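PDB 3B7F: glycosyl hydrolase, BNR repeat from Ralstonia eutropha, which is a putative glycosyl hydrolase with BNR repeats, probably related to non-viral sialidases, whose substrate and reaction are not established. Local coordinates for residues V83-D88 with E95-P100; H55-I60 with M70-R75. One frame throughout, in Å; residues are numbered along the deposited sequence.

Overall arrangement
Both contacts lie in one four-stranded antiparallel sheet, a blade of the seven-bladed beta-propeller, in which the strands follow chain order: 56-62, 70-75, 81-86, 94-95. Contact 2 pairs the first two strands and lies about 13 Å, centre to centre, from the middle of the chain. Contact 1 pairs the last two and continues into the loop beyond them, with its centre about 20 Å out, toward the rim of the propeller. The two centres are about 10 Å apart. Strands 70-75 and 81-86 join them directly: Phe84 N lies 2.9 Å from Met72 O, Ser86 N 2.9 Å from Met70 O, and Phe84 CE2 packs on Ala74 CB at 3.6 Å.

Contact 1 of 2, residues V83-D88 with E95-P100; sequences VFRSDD and EATRPP
Phe84 and Glu95 stand on the same face of the sheet as an antiparallel non-hydrogen-bonded pair, their CA atoms 4.3 Å apart. Phe84 CG lies anti to the carbonyl carbon, beside the backbone N (chi1 -67°), and the CD1 and CE1 atoms of the ring approach the neighbouring strand: CE1 meets Glu95 CB at 3.6 Å, while CD1 lies 3.5 Å from Glu95 N in an oblique approach. Glu95 thus offers its aliphatic root to the ring. Its carboxylate plane is turned 77° from that of the ring. Phe52, outside the two segments, stacks on the Phe84 ring. This is the outer edge of a beta-propeller blade, where strand 94-95 is the last and shortest of the four and the chain soon departs toward the next blade. As it leaves, Ala96 N gives Val83 O a weak hydrogen bond of 2.9 Å, bent to 123° at the hydrogen. Arg85 reaches across on the other face. Its CG sits between the backbone N and the carbonyl carbon, and a further bend at chi3 accompanies the approach of NH2 to within 2.8 Å of Glu95 O. The angle is too poor for a hydrogen bond. Ala96 CA lies at the edge of the guanidinium, in its plane, and Thr97 CG2 comes to 4.0 Å from NH2. Farther along the loop the chain turns back, and the ring of Pro100 crosses the Val83 side chain at about a right angle, bringing CD to 4.2 Å from Val83 CG2.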
loop_
_atom_site.group_PDB
_atom_site.type_symbol
_atom_site.label_atom_id
_atom_site.label_comp_id
_atom_site.label_asym_id
_atom_site.label_seq_id
_atom_site.Cartn_x
_atom_site.Cartn_y
_atom_site.Cartn_z
ATOM N N VAL A 83 5.293 15.835 -5.168
ATOM C CA VAL A 83 4.975 15.505 -3.793
ATOM C C VAL A 83 4.721 16.820 -3.047
ATOM O O VAL A 83 5.556 17.733 -3.077
ATOM C CB VAL A 83 6.103 14.710 -3.086
ATOM C CG1 VAL A 83 5.687 14.365 -1.667
ATOM C CG2 VAL A 83 6.445 13.425 -3.852
ATOM N N PHE A 84 3.555 16.940 -2.427
ATOM C CA PHE A 84 3.260 18.089 -1.561
ATOM C C PHE A 84 3.617 17.693 -0.129
ATOM O O PHE A 84 3.472 16.523 0.238
ATOM C CB PHE A 84 1.796 18.510 -1.622
ATOM C CG PHE A 84 1.375 19.076 -2.948
ATOM C CD1 PHE A 84 1.619 20.412 -3.247
ATOM C CD2 PHE A 84 0.710 18.275 -3.890
ATOM C CE1 PHE A 84 1.215 20.953 -4.471
ATOM C CE2 PHE A 84 0.309 18.802 -5.103
ATOM C CZ PHE A 84 0.569 20.147 -5.404
ATOM N N ARG A 85 4.115 18.647 0.655
ATOM C CA ARG A 85 4.485 18.395 2.043
ATOM C C ARG A 85 3.734 19.354 2.956
ATOM O O ARG A 85 3.450 20.488 2.581
ATOM C CB ARG A 85 6.010 18.536 2.252
ATOM C CG ARG A 85 6.536 19.936 2.626
ATOM C CD ARG A 85 8.073 20.073 2.494
ATOM N NE ARG A 85 8.358 20.397 1.111
ATOM C CZ ARG A 85 8.682 21.590 0.602
ATOM N NH1 ARG A 85 8.895 22.683 1.347
ATOM N NH2 ARG A 85 8.852 21.672 -0.714
ATOM N N SER A 86 3.441 18.885 4.158
ATOM C CA SER A 86 2.820 19.690 5.197
ATOM C C SER A 86 3.589 19.466 6.476
ATOM O O SER A 86 3.971 18.329 6.741
ATOM C CB SER A 86 1.390 19.267 5.433
ATOM O OG SER A 86 0.822 20.067 6.435
ATOM N N ASP A 87 3.843 20.532 7.239
ATOM C CA ASP A 87 4.509 20.416 8.562
ATOM C C ASP A 87 3.591 20.866 9.717
ATOM O O ASP A 87 4.053 21.056 10.829
ATOM C CB ASP A 87 5.869 21.136 8.587
ATOM C CG ASP A 87 5.767 22.648 8.412
ATOM O OD1 ASP A 87 4.660 23.194 8.195
ATOM O OD2 ASP A 87 6.828 23.297 8.485
ATOM N N ASP A 88 2.291 20.977 9.445
ATOM C CA ASP A 88 1.304 21.404 10.435
ATOM C C ASP A 88 0.062 20.508 10.353
ATOM O O ASP A 88 -1.040 20.989 10.367
ATOM C CB ASP A 88 0.973 22.899 10.244
ATOM C CG ASP A 88 0.423 23.223 8.850
ATOM O OD1 ASP A 88 0.344 22.320 7.982
ATOM O OD2 ASP A 88 0.089 24.397 8.626
ATOM N N GLU A 95 4.486 22.308 -2.628
ATOM C CA GLU A 95 5.026 21.420 -3.663
ATOM C C GLU A 95 6.539 21.239 -3.485
ATOM O O GLU A 95 7.208 22.131 -2.967
ATOM C CB GLU A 95 4.670 21.903 -5.105
ATOM C CG GLU A 95 5.358 23.182 -5.670
ATOM C CD GLU A 95 4.991 24.497 -4.964
ATOM O OE1 GLU A 95 3.952 24.554 -4.247
ATOM O OE2 GLU A 95 5.765 25.478 -5.124
ATOM N N ALA A 96 7.046 20.075 -3.912
ATOM C CA ALA A 96 8.480 19.734 -3.856
ATOM C C ALA A 96 9.313 20.756 -4.611
ATOM O O ALA A 96 8.891 21.215 -5.675
ATOM C CB ALA A 96 8.745 18.324 -4.438
ATOM N N THR A 97 10.470 21.131 -4.061
ATOM C CA THR A 97 11.375 22.029 -4.777
ATOM C C THR A 97 11.982 21.168 -5.898
ATOM O O THR A 97 12.069 21.632 -7.050
ATOM C CB THR A 97 12.398 22.750 -3.866
ATOM O OG1 THR A 97 13.245 21.812 -3.204
ATOM C CG2 THR A 97 11.672 23.569 -2.832
ATOM N N ARG A 98 12.315 19.904 -5.581
ATOM C CA ARG A 98 12.810 18.935 -6.566
ATOM C C ARG A 98 12.015 17.614 -6.446
ATOM O O ARG A 98 12.394 16.727 -5.678
ATOM C CB ARG A 98 14.307 18.684 -6.382
ATOM C CG ARG A 98 14.919 17.708 -7.400
ATOM C CD ARG A 98 16.341 17.315 -7.014
ATOM N NE ARG A 98 16.811 16.200 -7.849
ATOM C CZ ARG A 98 17.940 15.503 -7.667
ATOM N NH1 ARG A 98 18.771 15.760 -6.648
ATOM N NH2 ARG A 98 18.234 14.508 -8.509
ATOM N N PRO A 99 10.918 17.466 -7.219
ATOM C CA PRO A 99 10.194 16.197 -7.131
ATOM C C PRO A 99 10.934 15.060 -7.854
ATOM O O PRO A 99 11.879 15.330 -8.577
ATOM C CB PRO A 99 8.871 16.515 -7.825
ATOM C CG PRO A 99 9.227 17.560 -8.831
ATOM C CD PRO A 99 10.257 18.401 -8.152
ATOM N N PRO A 100 10.525 13.792 -7.629
ATOM C CA PRO A 100 11.128 12.661 -8.328
ATOM C C PRO A 100 11.181 12.803 -9.864
ATOM O O PRO A 100 10.168 13.087 -10.505
ATOM C CB PRO A 100 10.206 11.498 -7.930
ATOM C CG PRO A 100 9.767 11.845 -6.578
ATOM C CD PRO A 100 9.502 13.321 -6.666
#

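Contact 2 of 2, residues H55-I60 with M70-R75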
loop_
_atom_site.group_PDB
_atom_site.type_symbol
_atom_site.label_atom_id
_atom_site.label_comp_id
_atom_site.label_asym_id
_atom_site.label_seq_id
_atom_site.Cartn_x
_atom_site.Cartn_y
_atom_site.Cartn_z
ATOM N N HIS A 55 -7.080 17.597 -8.801
ATOM C CA HIS A 55 -5.799 16.928 -8.938
ATOM C C HIS A 55 -6.012 15.448 -8.604
ATOM O O HIS A 55 -6.860 15.108 -7.785
ATOM C CB HIS A 55 -4.777 17.522 -7.969
ATOM C CG HIS A 55 -4.435 18.967 -8.220
ATOM N ND1 HIS A 55 -3.187 19.484 -7.940
ATOM C CD2 HIS A 55 -5.160 19.994 -8.736
ATOM C CE1 HIS A 55 -3.172 20.770 -8.238
ATOM N NE2 HIS A 55 -4.354 21.103 -8.731
ATOM N N THR A 56 -5.222 14.595 -9.236
ATOM C CA THR A 56 -5.210 13.157 -9.020
ATOM C C THR A 56 -4.235 12.920 -7.881
ATOM O O THR A 56 -3.061 13.256 -8.011
ATOM C CB THR A 56 -4.764 12.408 -10.293
ATOM O OG1 THR A 56 -5.678 12.717 -11.344
ATOM C CG2 THR A 56 -4.756 10.899 -10.081
ATOM N N ILE A 57 -4.729 12.379 -6.766
ATOM C CA ILE A 57 -3.920 12.154 -5.592
ATOM C C ILE A 57 -3.714 10.663 -5.453
ATOM O O ILE A 57 -4.678 9.908 -5.326
ATOM C CB ILE A 57 -4.561 12.717 -4.281
ATOM C CG1 ILE A 57 -5.162 14.124 -4.487
ATOM C CG2 ILE A 57 -3.524 12.640 -3.117
ATOM C CD1 ILE A 57 -4.201 15.213 -5.053
ATOM N N HIS A 58 -2.453 10.250 -5.440
ATOM C CA HIS A 58 -2.111 8.838 -5.342
ATOM C C HIS A 58 -1.875 8.243 -3.967
ATOM O O HIS A 58 -2.123 7.056 -3.779
ATOM C CB HIS A 58 -0.904 8.553 -6.243
ATOM C CG HIS A 58 -1.283 8.500 -7.679
ATOM N ND1 HIS A 58 -1.851 7.373 -8.238
ATOM C CD2 HIS A 58 -1.263 9.447 -8.648
ATOM C CE1 HIS A 58 -2.134 7.623 -9.505
ATOM N NE2 HIS A 58 -1.790 8.873 -9.777
ATOM N N HIS A 59 -1.378 9.030 -3.031
ATOM C CA HIS A 59 -1.035 8.525 -1.719
ATOM C C HIS A 59 -0.831 9.690 -0.752
ATOM O O HIS A 59 -0.226 10.687 -1.123
ATOM C CB HIS A 59 0.245 7.702 -1.842
ATOM C CG HIS A 59 0.429 6.642 -0.796
ATOM N ND1 HIS A 59 1.652 6.066 -0.567
ATOM C CD2 HIS A 59 -0.431 6.046 0.068
ATOM C CE1 HIS A 59 1.535 5.142 0.372
ATOM N NE2 HIS A 59 0.276 5.095 0.754
ATOM N N ILE A 60 -1.368 9.565 0.463
ATOM C CA ILE A 60 -1.212 10.591 1.492
ATOM C C ILE A 60 -0.740 9.806 2.705
ATOM O O ILE A 60 -1.431 8.873 3.140
ATOM C CB ILE A 60 -2.516 11.403 1.820
ATOM C CG1 ILE A 60 -3.304 11.791 0.558
ATOM C CG2 ILE A 60 -2.146 12.659 2.621
ATOM C CD1 ILE A 60 -4.673 12.328 0.848
HETATM N N MSE A 70 3.255 15.437 6.936
HETATM C CA MSE A 70 2.578 14.583 5.969
HETATM C C MSE A 70 3.057 14.862 4.563
HETATM O O MSE A 70 3.387 16.003 4.239
HETATM C CB MSE A 70 1.086 14.826 5.932
HETATM C CG MSE A 70 0.348 14.691 7.232
HETATM SE SE MSE A 70 -1.571 14.681 6.821
HETATM C CE MSE A 70 -2.105 14.577 8.657
ATOM N N LEU A 71 3.080 13.802 3.745
ATOM C CA LEU A 71 3.421 13.868 2.320
ATOM C C LEU A 71 2.242 13.341 1.533
ATOM O O LEU A 71 1.514 12.483 2.009
ATOM C CB LEU A 71 4.697 13.106 1.956
ATOM C CG LEU A 71 6.044 13.666 2.493
ATOM C CD1 LEU A 71 7.205 12.958 1.829
ATOM C CD2 LEU A 71 6.211 15.180 2.302
HETATM N N MSE A 72 2.049 13.922 0.354
HETATM C CA MSE A 72 0.969 13.611 -0.556
HETATM C C MSE A 72 1.497 13.534 -2.000
HETATM O O MSE A 72 1.932 14.534 -2.525
HETATM C CB MSE A 72 -0.085 14.705 -0.450
HETATM C CG MSE A 72 -1.193 14.604 -1.494
HETATM SE SE MSE A 72 -2.348 16.101 -1.498
HETATM C CE MSE A 72 -3.041 16.067 0.283
ATOM N N ALA A 73 1.474 12.347 -2.608
ATOM C CA ALA A 73 1.864 12.131 -4.006
ATOM C C ALA A 73 0.695 12.606 -4.896
ATOM O O ALA A 73 -0.461 12.183 -4.725
ATOM C CB ALA A 73 2.211 10.632 -4.238
ATOM N N ALA A 74 0.969 13.528 -5.809
ATOM C CA ALA A 74 -0.076 14.136 -6.646
ATOM C C ALA A 74 0.420 14.473 -8.038
ATOM O O ALA A 74 1.630 14.603 -8.254
ATOM C CB ALA A 74 -0.609 15.403 -5.982
ATOM N N ARG A 75 -0.525 14.607 -8.974
ATOM C CA ARG A 75 -0.216 14.969 -10.348
ATOM C C ARG A 75 -0.942 16.246 -10.779
ATOM O O ARG A 75 -2.175 16.312 -10.737
ATOM C CB ARG A 75 -0.527 13.827 -11.288
ATOM C CG ARG A 75 0.075 14.046 -12.681
ATOM C CD ARG A 75 0.697 12.794 -13.246
ATOM N NE ARG A 75 -0.147 11.975 -14.118
ATOM C CZ ARG A 75 -0.986 10.996 -13.752
ATOM N NH1 ARG A 75 -1.221 10.676 -12.471
ATOM N NH2 ARG A 75 -1.640 10.328 -14.708
#
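Met72, a selenomethionine, and Ile57 cross obliquely on one face of the hairpin, with the Met72 CG pressed against Ile57 CG2 at 3.5 Å, closer than carbon atoms normally approach. Both atoms are anti to their own backbone N, Met72 CG at chi1 172°. The selenium lies near both Ile57 CG2 and Ile57 CD1, and a bend at chi3 leaves the terminal methyl by Ile60 CD1. Ile60 and Met72 run alongside each other in the same direction, with Ile60 CG1 4.1 Å from Met72 CG. At the other end of this apolar row, Ile57 CD1 rests on Ala74 CB at 3.7 Å. From the preceding blade, Ala28 of strand 24-29 touches both isoleucines and Leu26 touches Ile60. Ala73, on the opposite face with His59, packs on Val117 and Leu120 of strand 116-122. His58 is turned aside from the pairing: its ring and the guanidinium of Arg75 are nearly coplanar, 26° apart, and meet edge to edge, NE2 3.3 Å from NH1, although the arginine is poorly ordered. The His58 ring also stacks with His116 and Tyr386. Main-chain hydrogen bonds fix the register: Arg75 N to Thr56 O, His58 N to Ala73 O at 2.9 Å, and Ala73 N to His59 O at 2.8 Å. Ala73 thereby hydrogen-bonds, through its O and its N, to the successive residues His58 and His59, since the register slips by one between Ile57 and His59. That is a beta bulge, here in the inner antiparallel hairpin of a beta-propeller blade, with a neighbouring blade against each face.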